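Local coordinates for putative periplasmic protein (PDB 3OE3) that probably inhibits C-type lysozyme in the bacterial periplasm, helping the bacterium withstand the lysozymes of its host, at residues Arg44-Ala49 with Thr62-Thr67. Numbering follows the deposited sequence.
Sequences RLMKMA and TYKLYT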
ATOM      1  N   ARG C  44      -8.605   6.844   1.747  1.00 16.83           N
ATOM      2  CA  ARG C  44      -9.259   6.976   3.048  1.00 15.39           C
ATOM      3  C   ARG C  44     -10.706   6.507   2.909  1.00 14.31           C
ATOM      4  O   ARG C  44     -11.309   6.620   1.838  1.00 16.02           O
ATOM      5  CB  ARG C  44      -9.226   8.440   3.519  1.00 15.69           C
ATOM      6  CG  ARG C  44     -10.027   9.372   2.611  1.00 22.39           C
ATOM      7  CD  ARG C  44     -10.104  10.780   3.157  1.00 28.31           C
ATOM      8  NE  ARG C  44     -10.733  10.798   4.473  1.00 36.65           N
ATOM      9  CZ  ARG C  44     -12.046  10.896   4.677  1.00 39.02           C
ATOM     10  NH1 ARG C  44     -12.882  10.996   3.650  1.00 34.78           N
ATOM     11  NH2 ARG C  44     -12.520  10.903   5.916  1.00 40.66           N
ATOM     12  N   LEU C  45     -11.272   5.970   3.983  1.00 14.95           N
ATOM     13  CA  LEU C  45     -12.677   5.594   3.994  1.00 15.46           C
ATOM     14  C   LEU C  45     -13.561   6.842   3.985  1.00 16.98           C
ATOM     15  O   LEU C  45     -13.341   7.781   4.762  1.00 19.78           O
ATOM     16  CB  LEU C  45     -12.993   4.736   5.225  1.00 19.72           C
ATOM     17  CG  LEU C  45     -14.434   4.246   5.351  1.00 20.40           C
ATOM     18  CD1 LEU C  45     -14.684   3.072   4.431  1.00 24.43           C
ATOM     19  CD2 LEU C  45     -14.769   3.878   6.809  1.00 22.34           C
HETATM   20  N   MSE C  46     -14.559   6.844   3.105  1.00 15.79           N
HETATM   21  CA  MSE C  46     -15.563   7.902   3.087  1.00 18.65           C
HETATM   22  C   MSE C  46     -16.686   7.545   4.052  1.00 22.39           C
HETATM   23  O   MSE C  46     -17.405   6.570   3.853  1.00 26.42           O
HETATM   24  CB  MSE C  46     -16.120   8.107   1.675  1.00 23.08           C
HETATM   25  CG  MSE C  46     -15.129   8.765   0.722  1.00 22.59           C
HETATM   26 SE   MSE C  46     -15.840   8.959  -1.098  1.00 34.51          SE
HETATM   27  CE  MSE C  46     -15.997   7.134  -1.508  1.00 14.52           C
ATOM     28  N   LYS C  47     -16.843   8.339   5.095  1.00 23.36           N
ATOM     29  CA  LYS C  47     -17.934   8.084   6.031  1.00 36.89           C
ATOM     30  C   LYS C  47     -19.298   8.316   5.372  1.00 37.13           C
ATOM     31  O   LYS C  47     -19.933   9.352   5.552  1.00 42.02           O
ATOM     32  CB  LYS C  47     -17.768   8.896   7.313  1.00 46.78           C
ATOM     33  CG  LYS C  47     -16.937   8.180   8.374  1.00 49.10           C
ATOM     34  CD  LYS C  47     -15.497   7.979   7.931  1.00 46.71           C
ATOM     35  CE  LYS C  47     -14.573   8.927   8.677  1.00 49.38           C
ATOM     36  NZ  LYS C  47     -14.782   8.825  10.148  1.00 50.48           N
HETATM   37  N   MSE C  48     -19.737   7.331   4.597  1.00 36.89           N
HETATM   38  CA  MSE C  48     -20.991   7.426   3.865  1.00 43.49           C
HETATM   39  C   MSE C  48     -21.728   6.094   3.875  1.00 55.48           C
HETATM   40  O   MSE C  48     -21.399   5.195   4.648  1.00 54.24           O
HETATM   41  CB  MSE C  48     -20.730   7.842   2.421  1.00 47.45           C
HETATM   42  CG  MSE C  48     -19.898   6.837   1.662  1.00 44.07           C
HETATM   43 SE   MSE C  48     -19.849   7.164  -0.254  1.00 64.13          SE
HETATM   44  CE  MSE C  48     -18.998   8.912  -0.269  1.00 70.80           C
ATOM     45  N   ALA C  49     -22.723   5.978   2.999  1.00 68.90           N
ATOM     46  CA  ALA C  49     -23.545   4.778   2.912  1.00 80.54           C
ATOM     47  C   ALA C  49     -22.701   3.511   2.828  1.00 86.62           C
ATOM     48  O   ALA C  49     -21.717   3.455   2.092  1.00 87.01           O
ATOM     49  CB  ALA C  49     -24.483   4.872   1.715  1.00 82.43           C
ATOM     50  N   THR C  62      -8.225  10.617  -8.858  1.00 18.02           N
ATOM     51  CA  THR C  62      -9.676  10.538  -8.749  1.00 18.36           C
ATOM     52  C   THR C  62     -10.164   9.100  -8.575  1.00 17.37           C
ATOM     53  O   THR C  62     -11.353   8.824  -8.706  1.00 17.19           O
ATOM     54  CB  THR C  62     -10.368  11.162  -9.978  1.00 26.55           C
ATOM     55  OG1 THR C  62     -10.050  10.397 -11.146  1.00 25.47           O
ATOM     56  CG2 THR C  62      -9.909  12.611 -10.176  1.00 31.54           C
ATOM     57  N   TYR C  63      -9.251   8.179  -8.261  1.00 16.30           N
ATOM     58  CA  TYR C  63      -9.651   6.813  -7.976  1.00 15.61           C
ATOM     59  C   TYR C  63     -10.576   6.750  -6.775  1.00 13.84           C
ATOM     60  O   TYR C  63     -10.325   7.382  -5.745  1.00 15.75           O
ATOM     61  CB  TYR C  63      -8.427   5.920  -7.707  1.00 15.91           C
ATOM     62  CG  TYR C  63      -7.516   5.746  -8.909  1.00 16.01           C
ATOM     63  CD1 TYR C  63      -7.961   5.097 -10.065  1.00 14.03           C
ATOM     64  CD2 TYR C  63      -6.213   6.214  -8.883  1.00 14.25           C
ATOM     65  CE1 TYR C  63      -7.133   4.931 -11.142  1.00 17.07           C
ATOM     66  CE2 TYR C  63      -5.374   6.057  -9.975  1.00 18.87           C
ATOM     67  CZ  TYR C  63      -5.842   5.422 -11.105  1.00 20.03           C
ATOM     68  OH  TYR C  63      -5.015   5.264 -12.195  1.00 23.13           O
ATOM     69  N   LYS C  64     -11.644   5.977  -6.923  1.00 12.14           N
ATOM     70  CA  LYS C  64     -12.499   5.608  -5.817  1.00 13.31           C
ATOM     71  C   LYS C  64     -12.777   4.100  -5.868  1.00 13.07           C
ATOM     72  O   LYS C  64     -12.984   3.505  -6.943  1.00 14.57           O
ATOM     73  CB  LYS C  64     -13.805   6.414  -5.842  1.00 15.81           C
ATOM     74  CG  LYS C  64     -13.611   7.897  -5.570  1.00 21.32           C
ATOM     75  CD  LYS C  64     -14.950   8.635  -5.555  1.00 25.04           C
ATOM     76  CE  LYS C  64     -14.803  10.049  -5.014  1.00 29.93           C
ATOM     77  NZ  LYS C  64     -13.699  10.788  -5.678  1.00 27.69           N
ATOM     78  N   LEU C  65     -12.757   3.488  -4.693  1.00 13.12           N
ATOM     79  CA  LEU C  65     -12.932   2.058  -4.561  1.00 12.91           C
ATOM     80  C   LEU C  65     -14.217   1.846  -3.782  1.00 16.01           C
ATOM     81  O   LEU C  65     -14.349   2.278  -2.622  1.00 18.07           O
ATOM     82  CB  LEU C  65     -11.724   1.460  -3.805  1.00 11.96           C
ATOM     83  CG  LEU C  65     -11.820  -0.015  -3.407  1.00 12.11           C
ATOM     84  CD1 LEU C  65     -11.790  -0.892  -4.662  1.00 16.17           C
ATOM     85  CD2 LEU C  65     -10.682  -0.406  -2.429  1.00 13.83           C
ATOM     86  N   TYR C  66     -15.196   1.220  -4.426  1.00 15.55           N
ATOM     87  CA  TYR C  66     -16.469   0.982  -3.777  1.00 19.18           C
ATOM     88  C   TYR C  66     -16.589  -0.485  -3.448  1.00 22.15           C
ATOM     89  O   TYR C  66     -16.485  -1.330  -4.335  1.00 23.66           O
ATOM     90  CB  TYR C  66     -17.618   1.404  -4.689  1.00 18.00           C
ATOM     91  CG  TYR C  66     -17.601   2.873  -5.003  1.00 26.13           C
ATOM     92  CD1 TYR C  66     -18.304   3.773  -4.224  1.00 26.60           C
ATOM     93  CD2 TYR C  66     -16.863   3.367  -6.068  1.00 30.24           C
ATOM     94  CE1 TYR C  66     -18.284   5.123  -4.506  1.00 24.91           C
ATOM     95  CE2 TYR C  66     -16.839   4.716  -6.354  1.00 30.27           C
ATOM     96  CZ  TYR C  66     -17.555   5.586  -5.572  1.00 23.39           C
ATOM     97  OH  TYR C  66     -17.537   6.933  -5.857  1.00 31.99           O
ATOM     98  N   THR C  67     -16.813  -0.796  -2.177  1.00 18.13           N
ATOM     99  CA  THR C  67     -16.886  -2.190  -1.780  1.00 20.23           C
ATOM    100  C   THR C  67     -18.140  -2.476  -0.970  1.00 27.31           C
ATOM    101  O   THR C  67     -18.647  -1.612  -0.251  1.00 24.00           O
ATOM    102  CB  THR C  67     -15.641  -2.633  -0.976  1.00 21.71           C
ATOM    103  OG1 THR C  67     -15.809  -2.311   0.410  1.00 24.69           O
ATOM    104  CG2 THR C  67     -14.372  -1.958  -1.514  1.00 22.34           C
TER
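A small apolar contact on the outer surface of the barrel joins M46, on the segment that continues strand 39-45, to K64 and Y66 of strand 64-68. The selenomethionine M46 points toward strand 64-68, and the ring end of Y66 comes to meet it: atom SE of M46 lies 4.2 Å from K64 CE, and its methyl CE is 4.3 Å from CE1 of Y66, approaching that ring obliquely. A long, unbranched, flexible chain suits the task, since it has a strand to span. In this eight-stranded antiparallel barrel, the fold of the MliC family of lysozyme inhibitors, strand 52-56 runs between the two segments, and M46 passes over it, touching N53 and E55 on the way. Its chain stays extended through chi2 (178°) and bends at chi3 (-65°), which turns the methyl toward the tyrosine. Lysine is well placed beside it, offering its terminal methylene, CE, to the selenium while carrying its ammonium at the end of a long arm; the two side chains cross at about a right angle. Y66 likewise combines an apolar ring with a polar hydroxyl, as befits a partly exposed site, and it also rests on N53 and V75.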